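Local atomic coordinates of acinetobacter secreted protease CpaA (Acinetobacter nosocomialis M2, PDB entry 6O38), a protein that is a secreted zinc-binding metalloprotease, probably exported by the type II secretion system, that forms a complex with its chaperone CpaB. Residues T62-I67 against N89-Q94. Numbering follows the deposited sequence.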
loop_
_atom_site.group_PDB
_atom_site.type_symbol
_atom_site.label_atom_id
_atom_site.label_comp_id
_atom_site.label_asym_id
_atom_site.label_seq_id
_atom_site.Cartn_x
_atom_site.Cartn_y
_atom_site.Cartn_z
ATOM N N THR A 62 17.807 6.825 -7.911
ATOM C CA THR A 62 18.870 5.927 -7.475
ATOM C C THR A 62 18.789 4.562 -8.146
ATOM O O THR A 62 19.387 3.599 -7.655
ATOM C CB THR A 62 18.836 5.768 -5.955
ATOM O OG1 THR A 62 17.634 5.086 -5.575
ATOM C CG2 THR A 62 18.866 7.125 -5.285
ATOM N N SER A 63 18.064 4.460 -9.263
ATOM C CA SER A 63 17.834 3.158 -9.880
ATOM C C SER A 63 19.105 2.576 -10.489
ATOM O O SER A 63 19.219 1.353 -10.620
ATOM C CB SER A 63 16.742 3.269 -10.943
ATOM O OG SER A 63 17.071 4.247 -11.914
ATOM N N ASN A 64 20.065 3.423 -10.865
ATOM C CA ASN A 64 21.316 2.968 -11.459
ATOM C C ASN A 64 22.500 3.169 -10.517
ATOM O O ASN A 64 23.638 3.332 -10.964
ATOM C CB ASN A 64 21.561 3.670 -12.794
ATOM C CG ASN A 64 21.695 5.174 -12.651
ATOM O OD1 ASN A 64 21.264 5.759 -11.657
ATOM N ND2 ASN A 64 22.291 5.809 -13.653
ATOM N N THR A 65 22.244 3.158 -9.215
ATOM C CA THR A 65 23.273 3.246 -8.189
ATOM C C THR A 65 23.262 1.967 -7.355
ATOM O O THR A 65 22.497 1.035 -7.615
ATOM C CB THR A 65 23.060 4.474 -7.298
ATOM O OG1 THR A 65 21.892 4.283 -6.490
ATOM C CG2 THR A 65 22.880 5.723 -8.145
ATOM N N ASN A 66 24.125 1.928 -6.340
ATOM C CA ASN A 66 24.174 0.815 -5.403
ATOM C C ASN A 66 23.482 1.141 -4.084
ATOM O O ASN A 66 23.691 0.438 -3.089
ATOM C CB ASN A 66 25.622 0.391 -5.152
ATOM C CG ASN A 66 26.416 1.438 -4.396
ATOM O OD1 ASN A 66 26.201 2.638 -4.562
ATOM N ND2 ASN A 66 27.342 0.986 -3.557
ATOM N N ILE A 67 22.666 2.189 -4.057
ATOM C CA ILE A 67 21.941 2.592 -2.859
ATOM C C ILE A 67 20.595 1.862 -2.855
ATOM O O ILE A 67 19.805 2.056 -3.791
ATOM C CB ILE A 67 21.744 4.110 -2.804
ATOM C CG1 ILE A 67 23.097 4.807 -2.658
ATOM C CG2 ILE A 67 20.812 4.488 -1.664
ATOM C CD1 ILE A 67 23.014 6.313 -2.665
ATOM N N ASN A 89 28.211 -1.849 -13.551
ATOM C CA ASN A 89 27.307 -1.009 -14.342
ATOM C C ASN A 89 26.416 -0.151 -13.445
ATOM O O ASN A 89 25.231 0.049 -13.721
ATOM C CB ASN A 89 26.467 -1.853 -15.304
ATOM C CG ASN A 89 25.939 -1.049 -16.477
ATOM O OD1 ASN A 89 26.489 -0.005 -16.826
ATOM N ND2 ASN A 89 24.867 -1.535 -17.093
ATOM N N LYS A 90 26.992 0.362 -12.359
ATOM C CA LYS A 90 26.260 1.179 -11.402
ATOM C C LYS A 90 27.173 2.265 -10.856
ATOM O O LYS A 90 28.400 2.140 -10.870
ATOM C CB LYS A 90 25.700 0.335 -10.247
ATOM C CG LYS A 90 24.543 -0.575 -10.632
ATOM C CD LYS A 90 24.138 -1.482 -9.480
ATOM C CE LYS A 90 25.253 -2.450 -9.119
ATOM N NZ LYS A 90 24.813 -3.459 -8.116
ATOM N N TRP A 91 26.556 3.342 -10.374
ATOM C CA TRP A 91 27.275 4.416 -9.701
ATOM C C TRP A 91 27.425 4.063 -8.226
ATOM O O TRP A 91 26.427 3.954 -7.505
ATOM C CB TRP A 91 26.542 5.748 -9.860
ATOM C CG TRP A 91 26.621 6.336 -11.238
ATOM C CD1 TRP A 91 25.728 6.164 -12.256
ATOM C CD2 TRP A 91 27.644 7.202 -11.745
ATOM N NE1 TRP A 91 26.134 6.865 -13.366
ATOM C CE2 TRP A 91 27.307 7.511 -13.078
ATOM C CE3 TRP A 91 28.812 7.745 -11.202
ATOM C CZ2 TRP A 91 28.098 8.336 -13.876
ATOM C CZ3 TRP A 91 29.595 8.564 -11.995
ATOM C CH2 TRP A 91 29.236 8.850 -13.318
ATOM N N ILE A 92 28.665 3.887 -7.781
ATOM C CA ILE A 92 28.951 3.544 -6.392
ATOM C C ILE A 92 29.012 4.824 -5.571
ATOM O O ILE A 92 29.742 5.761 -5.918
ATOM C CB ILE A 92 30.263 2.750 -6.280
ATOM C CG1 ILE A 92 30.185 1.473 -7.118
ATOM C CG2 ILE A 92 30.560 2.417 -4.825
ATOM C CD1 ILE A 92 31.426 0.611 -7.033
ATOM N N ALA A 93 28.249 4.866 -4.483
ATOM C CA ALA A 93 28.185 6.055 -3.646
ATOM C C ALA A 93 29.374 6.115 -2.697
ATOM O O ALA A 93 29.831 5.091 -2.179
ATOM C CB ALA A 93 26.880 6.076 -2.850
ATOM N N GLN A 94 29.871 7.328 -2.468
ATOM C CA GLN A 94 30.987 7.587 -1.560
ATOM C C GLN A 94 30.437 8.383 -0.377
ATOM O O GLN A 94 30.437 9.615 -0.386
ATOM C CB GLN A 94 32.111 8.339 -2.271
ATOM C CG GLN A 94 32.491 7.758 -3.626
ATOM C CD GLN A 94 33.175 6.410 -3.514
ATOM O OE1 GLN A 94 33.931 6.160 -2.575
ATOM N NE2 GLN A 94 32.912 5.531 -4.475
#
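T65 pairs with W91 in a single parallel beta bridge, an instructive case of a loop attached to a strand at one point. W91 N donates to N64 O at 3.0 Å, almost straight and in the carbonyl plane, while N66 N returns a more bent bond (139°) to W91 O. Past the bridge, a side chain takes over from the backbone: N66 CG stands between its own N and carbonyl carbon (chi1 68°), and N66 OD1 accepts A93 N at 3.0 Å, with the donor tilted out of the amide plane.

The close packing lies around the buried W91 and T65, whose side chains cross at about a right angle, T65 CG2 4.0 Å from W91 CB. Beside the indole, N64 runs in the same direction and sets ND2 at the ring edge, 3.7 Å from W91 CD1, with amide and ring planes 66° apart; L38 O takes a hydrogen bond from that ND2, as P39 O does from W91 NE1. T65 OG1 bonds to T62 O at 2.8 Å, tying down the type I turn T62-T65. I67 CD1 rests on A93 CB.

The looser side belongs to partly exposed K90, whose aliphatic CD lies 3.5 Å from T65 O, and to N66 ND2, which merely touches I92 CG2. Such a one-bridge, parallel attachment joins the loop between strands 58-61 and 71-74 to the start of strand 90-98 within the first StcE-type beta-sandwich domain.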